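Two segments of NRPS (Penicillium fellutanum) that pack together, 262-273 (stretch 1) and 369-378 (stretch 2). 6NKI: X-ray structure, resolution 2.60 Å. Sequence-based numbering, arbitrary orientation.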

# COMPACT_ATOMS: atom_id res chain seq x y z
N TYR A 262 -26.72 -1.26 -10.95
CA TYR A 262 -26.17 -1.54 -9.63
C TYR A 262 -26.99 -0.79 -8.59
O TYR A 262 -27.82 0.06 -8.92
CB TYR A 262 -24.69 -1.13 -9.55
CG TYR A 262 -24.48 0.36 -9.58
CD1 TYR A 262 -24.37 1.05 -10.79
CD2 TYR A 262 -24.39 1.09 -8.40
CE1 TYR A 262 -24.19 2.43 -10.81
CE2 TYR A 262 -24.21 2.46 -8.42
CZ TYR A 262 -24.10 3.13 -9.61
OH TYR A 262 -23.91 4.49 -9.60
N ASN A 263 -26.76 -1.12 -7.33
CA ASN A 263 -27.41 -0.44 -6.22
C ASN A 263 -26.64 0.84 -5.88
O ASN A 263 -25.46 0.78 -5.50
CB ASN A 263 -27.49 -1.35 -5.01
CG ASN A 263 -28.22 -0.72 -3.85
OD1 ASN A 263 -28.71 0.40 -3.94
ND2 ASN A 263 -28.27 -1.43 -2.74
N SER A 264 -27.31 1.98 -6.00
CA SER A 264 -26.68 3.28 -5.80
C SER A 264 -27.19 4.02 -4.57
O SER A 264 -26.83 5.18 -4.37
CB SER A 264 -26.90 4.16 -7.04
OG SER A 264 -26.38 5.46 -6.82
N ASP A 265 -28.03 3.38 -3.75
CA ASP A 265 -28.62 4.07 -2.61
C ASP A 265 -27.74 4.06 -1.38
O ASP A 265 -28.15 4.57 -0.33
CB ASP A 265 -29.99 3.48 -2.28
CG ASP A 265 -31.03 3.80 -3.34
OD1 ASP A 265 -30.86 4.82 -4.04
OD2 ASP A 265 -32.02 3.04 -3.47
N GLU A 266 -26.54 3.51 -1.47
CA GLU A 266 -25.62 3.45 -0.35
C GLU A 266 -24.26 4.03 -0.69
O GLU A 266 -23.24 3.56 -0.19
CB GLU A 266 -25.44 2.01 0.12
CG GLU A 266 -24.86 1.14 -0.97
CD GLU A 266 -24.40 -0.17 -0.43
OE1 GLU A 266 -24.43 -0.31 0.81
OE2 GLU A 266 -24.02 -1.05 -1.23
N SER A 267 -24.23 5.05 -1.56
CA SER A 267 -22.95 5.61 -2.01
C SER A 267 -22.11 6.14 -0.85
O SER A 267 -20.87 6.10 -0.91
CB SER A 267 -23.19 6.71 -3.04
OG SER A 267 -23.55 6.13 -4.27
N ASP A 268 -22.74 6.60 0.22
CA ASP A 268 -22.00 7.12 1.35
C ASP A 268 -21.63 6.04 2.37
O ASP A 268 -20.95 6.34 3.35
CB ASP A 268 -22.80 8.25 2.02
CG ASP A 268 -21.92 9.24 2.78
OD1 ASP A 268 -20.69 9.02 2.87
OD2 ASP A 268 -22.46 10.27 3.25
N ASN A 269 -22.05 4.79 2.16
CA ASN A 269 -21.64 3.73 3.05
C ASN A 269 -20.19 3.34 2.80
O ASN A 269 -19.59 3.63 1.76
CB ASN A 269 -22.48 2.45 2.90
CG ASN A 269 -23.84 2.55 3.54
OD1 ASN A 269 -24.08 3.37 4.43
ND2 ASN A 269 -24.71 1.63 3.17
N TRP A 270 -19.64 2.61 3.77
CA TRP A 270 -18.25 2.19 3.76
C TRP A 270 -18.13 0.70 3.48
O TRP A 270 -18.89 -0.11 4.03
CB TRP A 270 -17.57 2.51 5.10
CG TRP A 270 -16.16 2.16 5.04
CD1 TRP A 270 -15.60 0.97 5.38
CD2 TRP A 270 -15.10 3.00 4.60
NE1 TRP A 270 -14.25 1.00 5.17
CE2 TRP A 270 -13.92 2.24 4.70
CE3 TRP A 270 -15.04 4.31 4.13
CZ2 TRP A 270 -12.68 2.76 4.35
CZ3 TRP A 270 -13.80 4.83 3.79
CH2 TRP A 270 -12.65 4.05 3.89
N LEU A 271 -17.16 0.34 2.63
CA LEU A 271 -16.89 -1.02 2.20
C LEU A 271 -15.50 -1.44 2.67
O LEU A 271 -14.50 -0.81 2.29
CB LEU A 271 -16.97 -1.13 0.67
CG LEU A 271 -16.82 -2.50 -0.00
CD1 LEU A 271 -18.08 -3.32 0.23
CD2 LEU A 271 -16.47 -2.41 -1.49
N PHE A 272 -15.42 -2.52 3.45
CA PHE A 272 -14.13 -3.00 3.96
C PHE A 272 -13.48 -3.93 2.95
O PHE A 272 -13.82 -5.11 2.87
CB PHE A 272 -14.30 -3.71 5.30
CG PHE A 272 -14.70 -2.80 6.44
CD1 PHE A 272 -13.76 -1.95 7.03
CD2 PHE A 272 -16.00 -2.82 6.95
CE1 PHE A 272 -14.11 -1.12 8.07
CE2 PHE A 272 -16.36 -1.99 8.00
CZ PHE A 272 -15.40 -1.14 8.55
N VAL A 273 -12.51 -3.41 2.21
CA VAL A 273 -11.77 -4.21 1.24
C VAL A 273 -10.29 -3.78 1.23
O VAL A 273 -9.96 -2.61 1.43
CB VAL A 273 -12.46 -4.12 -0.15
CG1 VAL A 273 -12.48 -2.69 -0.63
CG2 VAL A 273 -11.77 -4.96 -1.18
N SER A 369 -29.19 -7.37 4.15
CA SER A 369 -28.55 -6.08 3.99
C SER A 369 -29.46 -5.10 3.26
O SER A 369 -29.67 -3.97 3.71
CB SER A 369 -27.23 -6.24 3.23
OG SER A 369 -27.43 -6.69 1.90
N GLY A 370 -30.02 -5.52 2.13
CA GLY A 370 -30.84 -4.65 1.31
C GLY A 370 -30.24 -4.48 -0.06
O GLY A 370 -30.33 -3.40 -0.66
N GLY A 371 -29.63 -5.55 -0.58
CA GLY A 371 -28.89 -5.46 -1.81
C GLY A 371 -27.64 -4.62 -1.73
O GLY A 371 -27.07 -4.24 -2.76
N CYS A 372 -27.17 -4.34 -0.52
CA CYS A 372 -26.15 -3.33 -0.30
C CYS A 372 -24.94 -3.95 0.39
O CYS A 372 -25.03 -4.40 1.54
CB CYS A 372 -26.75 -2.15 0.48
SG CYS A 372 -27.47 -2.47 2.09
N LEU A 373 -23.83 -4.04 -0.35
CA LEU A 373 -22.52 -4.32 0.21
C LEU A 373 -22.13 -3.21 1.19
O LEU A 373 -22.77 -2.15 1.26
CB LEU A 373 -21.47 -4.38 -0.90
CG LEU A 373 -21.67 -5.47 -1.95
CD1 LEU A 373 -20.62 -5.37 -3.03
CD2 LEU A 373 -21.63 -6.83 -1.26
N GLY A 374 -21.07 -3.43 1.95
CA GLY A 374 -20.60 -2.34 2.78
C GLY A 374 -21.58 -1.93 3.88
O GLY A 374 -22.64 -2.50 4.07
N VAL A 375 -21.20 -0.86 4.59
CA VAL A 375 -21.65 -0.60 5.95
C VAL A 375 -21.83 0.90 6.14
O VAL A 375 -21.06 1.71 5.62
CB VAL A 375 -20.61 -1.16 6.97
CG1 VAL A 375 -20.90 -0.70 8.38
CG2 VAL A 375 -20.59 -2.68 6.93
N ALA A 376 -22.86 1.26 6.91
CA ALA A 376 -23.06 2.66 7.27
C ALA A 376 -21.86 3.19 8.04
O ALA A 376 -21.29 2.48 8.87
CB ALA A 376 -24.33 2.82 8.12
N PRO A 377 -21.45 4.44 7.81
CA PRO A 377 -20.31 4.99 8.55
C PRO A 377 -20.63 5.31 10.00
O PRO A 377 -19.72 5.66 10.76
CB PRO A 377 -19.95 6.25 7.76
CG PRO A 377 -21.27 6.70 7.21
CD PRO A 377 -22.05 5.44 6.90
N THR A 378 -21.90 5.22 10.40
CA THR A 378 -22.33 5.39 11.78
C THR A 378 -22.50 4.06 12.51
O THR A 378 -22.96 4.05 13.66
CB THR A 378 -23.64 6.18 11.85
OG1 THR A 378 -24.68 5.42 11.21
CG2 THR A 378 -23.48 7.52 11.14

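The most unusual feature of this contact is an oxygen-oxygen approach: Glu266 OE1 lies 2.5 Å from the backbone atom Leu373 O. Two oxygens this close suggest that the acid group carries a proton and donates it, but at 2.60 Å resolution the coordinates do not settle the matter. The second carboxylate oxygen is also near, with Glu266 OE2 3.1 Å from Leu373 N, yet the angle there is too poor for a hydrogen bond. The side chain reaches this site with chi1 at 61° (p) and chi2 at 167° (t), its CA-to-CB bond pointing toward stretch 2. Its position is steadied from within stretch 1, where Asn269 ND2 donates to Glu266 OE1 at 3.1 Å and 167°. That bond closes across a type I turn running from Glu266 to Asn269, which is also tied by the backbone hydrogen bond from Asn269 N to Glu266 O at 2.9 Å.

Beyond the turn, the chain enters a strand at Trp270 and meets stretch 2 in a single antiparallel bridge. Trp270 and Val375 form a hydrogen-bonded pair with CA atoms 4.9 Å apart: Trp270 N donates to Val375 O at 2.5 Å and 171°, and Val375 N donates to Trp270 O, also at 2.5 Å but at 134°. Both distances are very short, and the second bond is markedly bent. The register is antiparallel on each side of the bridge, Asn269 lying nearest Ala376 and Leu271 nearest Gly374.

The backbones come closest, by CA register, where Leu271 CA lies 4.0 Å from Gly374 CA. Gly374 CA itself sits 3.1 Å from Trp270 O. An ideal CB on Gly374 would point toward stretch 1 and fall 2.8 Å from Trp270 O, a clash, so the lack of a side chain permits this approach; the positive phi of 65° independently favours glycine.

Apolar contacts flank the bridge. Leu271 CD1 packs 3.7 Å from Leu373 CB; although the CA-to-CB bond of Leu271 points sideways, the end of its side chain comes nearer to stretch 2. Phe272 behaves similarly, and its CE2 approaches Val375 CG2 at 4.4 Å. The methyl lies at the ring edge, near the ring plane, so this is a looser edge contact. At the other end, Asn269 OD1 is 3.1 Å from Ala376 CA, and Pro377 CD lies 3.8 Å from Asp268 O, extending the packing by van der Waals contact.

A separate polar anchor lies at Asn263, whose CA-to-CB bond points toward stretch 2. Its ND2 donates to Gly371 O at 3.1 Å, and the angle of 176° makes the bond nearly linear. The other end of the amide is used as well: Asp265 N donates to Asn263 OD1 at 3.1 Å and 172°. One amide thus binds the loop of its own stretch while holding a carbonyl of the other. Altogether the two stretches bury 555 Å², both sides summed.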